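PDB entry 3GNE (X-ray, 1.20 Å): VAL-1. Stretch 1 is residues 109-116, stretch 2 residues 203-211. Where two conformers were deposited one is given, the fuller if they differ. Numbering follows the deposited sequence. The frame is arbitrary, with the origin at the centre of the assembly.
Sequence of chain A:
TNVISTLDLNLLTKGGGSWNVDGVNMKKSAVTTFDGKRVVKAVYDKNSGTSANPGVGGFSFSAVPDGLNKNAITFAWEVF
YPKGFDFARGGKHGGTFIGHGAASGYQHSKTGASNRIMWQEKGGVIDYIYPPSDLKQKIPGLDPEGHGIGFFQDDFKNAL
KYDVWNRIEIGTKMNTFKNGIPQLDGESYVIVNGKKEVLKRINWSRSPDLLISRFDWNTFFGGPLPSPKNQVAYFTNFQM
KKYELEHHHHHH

Stretch 1, residues 109-116: SKTGASNR
Stretch 2, residues 203-211: NWSRSPDLL

How do the two backbones lie against each other? Stretch 1 begins as a loop, with phi/psi near -69/-23 at Lys 110 and -106/-5 at Thr 111, and becomes a β-strand at Gly 112 that runs through Arg 116 and on beyond the stretch, with -129/150 at Gly 112, -149/166 at Ala 113, -148/153 at Ser 114 and -131/106 at Asn 115. Stretch 2 has no regular helix or strand. The register is set by two pairs, with Thr 111 CA 6.6 Å from Ser 205 CA and Ala 113 CA 6.4 Å from Trp 204 CA, so residue numbers rise along stretch 1 as they fall from Ser 205 to Trp 204 along stretch 2. The two stretches bury 377 Å² between them, both sides summed.

What fills the space between them? Chiefly Trp 204, whose backbone sits at -88/-25 and whose side chain has chi1 -79° (m) and chi2 118°. Its CA-to-CB bond points sideways, but the end of the side chain comes nearer and the indole runs along the strand. The CA-to-CB bond of Ala 113 points toward stretch 2 and places Ala 113 CB 3.7 Å from Trp 204 CE3 and 3.6 Å from Trp 204 O. One residue on, the CA-to-CB bond of Ser 114 points away (chi1 62°, p), and it is the backbone that meets the indole: Ser 114 O is 3.7 Å from Trp 204 CZ3. Both Ala 113 CB and Ser 114 O lie at the ring edge, near its plane. The CA-to-CB bond of Asn 115 points toward stretch 2 again (chi1 -165°, t; chi2 22°), with Asn 115 CB 3.5 Å from Trp 204 CH2. At the loop end, Leu 210 (-110/101; chi1 -68°, m; chi2 169°, t) packs on Thr 111 (chi1 47°, p), with Thr 111 O 3.9 Å from Leu 210 CD2 and Thr 111 CG2 4.1 Å from Leu 210 CD1.

Where do the polar groups find partners? Three waters bridge the stretches, and no direct hydrogen bond crosses. Water 1 donates to Lys 110 O at 2.7 Å and accepts from Arg 206 N at 2.8 Å, joining the two backbones. Water 2 is 2.8 Å from Lys 110 O and accepts a weak bond from Arg 206 NH2 at 2.6 Å. Water 3 donates to Trp 204 O at 2.8 Å and, weakly, to Thr 111 O at 3.1 Å. Arg 206 (-91/-7; chi1 75°, p; chi2 153°, t; chi3 46°, p; chi4 -127°) brings its guanidinium edge to Lys 110 O, 3.8 Å from Arg 206 NE. Lys 110 is extended beyond chi1 -67° (m), with Lys 110 CD 4.2 Å from Arg 206 NH2.

What shapes stretch 2 around Leu 210? A type I turn runs from Ser 207 to Leu 210, with Pro 208 at -71/-8 and Asp 209 at -82/-9, closed by Leu 210 N donating to Ser 207 O at 2.9 Å. Ser 207 OG (chi1 59°, p) donates to Asp 209 OD1 at 2.6 Å. The turn ends at Leu 210, whose CA-to-CB bond points toward stretch 1.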

# COMPACT_ATOMS: atom_id res chain seq x y z
N SER A 109 13.12 9.04 7.17
CA SER A 109 13.18 9.94 8.33
C SER A 109 13.32 9.10 9.56
O SER A 109 13.04 7.88 9.57
CB SER A 109 11.87 10.76 8.43
OG SER A 109 10.77 9.87 8.59
N LYS A 110 13.77 9.71 10.64
CA LYS A 110 13.98 8.97 11.87
C LYS A 110 12.67 8.53 12.50
O LYS A 110 12.66 7.57 13.29
CB LYS A 110 14.75 9.84 12.89
CG LYS A 110 16.17 10.14 12.46
CD LYS A 110 16.85 10.99 13.54
CE LYS A 110 18.30 11.22 13.18
NZ LYS A 110 19.11 11.47 14.43
N THR A 111 11.60 9.25 12.14
CA THR A 111 10.32 9.09 12.81
C THR A 111 9.29 8.36 12.00
O THR A 111 8.22 8.07 12.54
CB THR A 111 9.79 10.51 13.17
OG1 THR A 111 9.94 11.34 12.00
CG2 THR A 111 10.62 11.14 14.25
N GLY A 112 9.59 8.02 10.74
CA GLY A 112 8.57 7.53 9.84
C GLY A 112 8.95 6.24 9.17
O GLY A 112 10.13 5.99 8.89
N ALA A 113 7.96 5.42 8.85
CA ALA A 113 8.17 4.21 8.05
C ALA A 113 6.92 3.96 7.23
O ALA A 113 5.86 4.54 7.48
CB ALA A 113 8.40 2.99 8.95
N SER A 114 7.03 3.08 6.24
CA SER A 114 5.82 2.74 5.48
C SER A 114 5.90 1.28 5.01
O SER A 114 7.00 0.70 4.83
CB SER A 114 5.57 3.66 4.27
OG SER A 114 6.69 3.50 3.37
N ASN A 115 4.69 0.72 4.85
CA ASN A 115 4.49 -0.68 4.47
C ASN A 115 3.50 -0.70 3.32
O ASN A 115 2.32 -0.44 3.60
CB ASN A 115 3.94 -1.45 5.68
CG ASN A 115 4.04 -2.95 5.50
OD1 ASN A 115 4.87 -3.38 4.69
ND2 ASN A 115 3.21 -3.71 6.21
N ARG A 116 3.96 -0.95 2.10
CA ARG A 116 3.07 -0.83 0.96
C ARG A 116 3.07 -2.10 0.12
O ARG A 116 4.01 -2.87 0.13
CB ARG A 116 3.51 0.32 0.05
CG ARG A 116 3.15 1.69 0.64
CD ARG A 116 3.49 2.83 -0.35
NE ARG A 116 4.98 2.94 -0.38
CZ ARG A 116 5.66 3.72 -1.21
NH1 ARG A 116 5.00 4.44 -2.14
NH2 ARG A 116 7.00 3.82 -1.18
N ASN A 203 11.78 -3.63 13.14
CA ASN A 203 11.58 -2.41 13.95
C ASN A 203 10.81 -1.39 13.11
O ASN A 203 11.35 -0.85 12.14
CB ASN A 203 12.89 -1.83 14.45
CG ASN A 203 13.35 -2.30 15.82
OD1 ASN A 203 14.53 -2.05 16.14
ND2 ASN A 203 12.52 -2.93 16.60
N TRP A 204 9.57 -1.12 13.49
CA TRP A 204 8.77 -0.13 12.74
C TRP A 204 8.97 1.27 13.24
O TRP A 204 8.75 2.23 12.46
CB TRP A 204 7.31 -0.52 12.82
CG TRP A 204 6.88 -1.60 11.89
CD1 TRP A 204 6.38 -2.83 12.19
CD2 TRP A 204 6.93 -1.52 10.43
NE1 TRP A 204 6.11 -3.52 11.04
CE2 TRP A 204 6.44 -2.75 9.95
CE3 TRP A 204 7.34 -0.54 9.54
CZ2 TRP A 204 6.33 -3.05 8.59
CZ3 TRP A 204 7.25 -0.79 8.18
CH2 TRP A 204 6.75 -2.03 7.74
N SER A 205 9.36 1.49 14.52
CA SER A 205 9.59 2.87 14.95
C SER A 205 10.53 2.81 16.15
O SER A 205 10.72 1.81 16.78
CB SER A 205 8.31 3.65 15.32
OG SER A 205 7.88 3.28 16.64
N ARG A 206 11.04 4.03 16.41
CA ARG A 206 12.03 4.15 17.49
C ARG A 206 11.46 4.45 18.86
O ARG A 206 12.23 4.43 19.84
CB ARG A 206 13.02 5.26 17.07
CG ARG A 206 12.37 6.63 17.23
CD ARG A 206 13.44 7.66 17.47
NE ARG A 206 14.58 7.57 16.59
CZ ARG A 206 15.88 7.48 16.85
NH1 ARG A 206 16.39 7.46 18.08
NH2 ARG A 206 16.71 7.41 15.82
N SER A 207 10.16 4.74 18.97
CA SER A 207 9.65 5.09 20.29
C SER A 207 8.14 4.88 20.30
O SER A 207 7.48 4.84 19.28
CB SER A 207 10.12 6.51 20.61
OG SER A 207 9.67 7.42 19.65
N PRO A 208 7.57 4.62 21.46
CA PRO A 208 6.18 4.15 21.55
C PRO A 208 5.13 5.19 21.21
O PRO A 208 3.96 4.83 21.10
CB PRO A 208 6.08 3.66 23.01
CG PRO A 208 7.18 4.39 23.72
CD PRO A 208 8.31 4.58 22.76
N ASP A 209 5.56 6.44 21.04
CA ASP A 209 4.67 7.51 20.56
C ASP A 209 4.52 7.49 19.03
O ASP A 209 3.72 8.26 18.48
CB ASP A 209 5.19 8.88 20.96
CG ASP A 209 6.53 9.20 20.37
OD1 ASP A 209 7.49 8.49 20.70
OD2 ASP A 209 6.64 10.13 19.54
N LEU A 210 5.34 6.65 18.36
CA LEU A 210 5.29 6.63 16.88
C LEU A 210 4.67 5.32 16.46
O LEU A 210 5.35 4.27 16.52
CB LEU A 210 6.72 6.74 16.39
CG LEU A 210 7.39 8.11 16.65
CD1 LEU A 210 8.90 8.03 16.36
CD2 LEU A 210 6.73 9.26 15.89
N LEU A 211 3.41 5.31 16.09
CA LEU A 211 2.66 4.08 15.85
C LEU A 211 2.05 4.20 14.47
O LEU A 211 2.33 5.16 13.72
CB LEU A 211 1.59 3.91 16.94
CG LEU A 211 2.13 3.91 18.38
CD1 LEU A 211 0.95 3.94 19.31
CD2 LEU A 211 3.01 2.67 18.59
O HOH W 1 10.83 5.75 14.16
O HOH W 2 14.92 6.29 14.26
O HOH W 3 8.82 5.06 12.33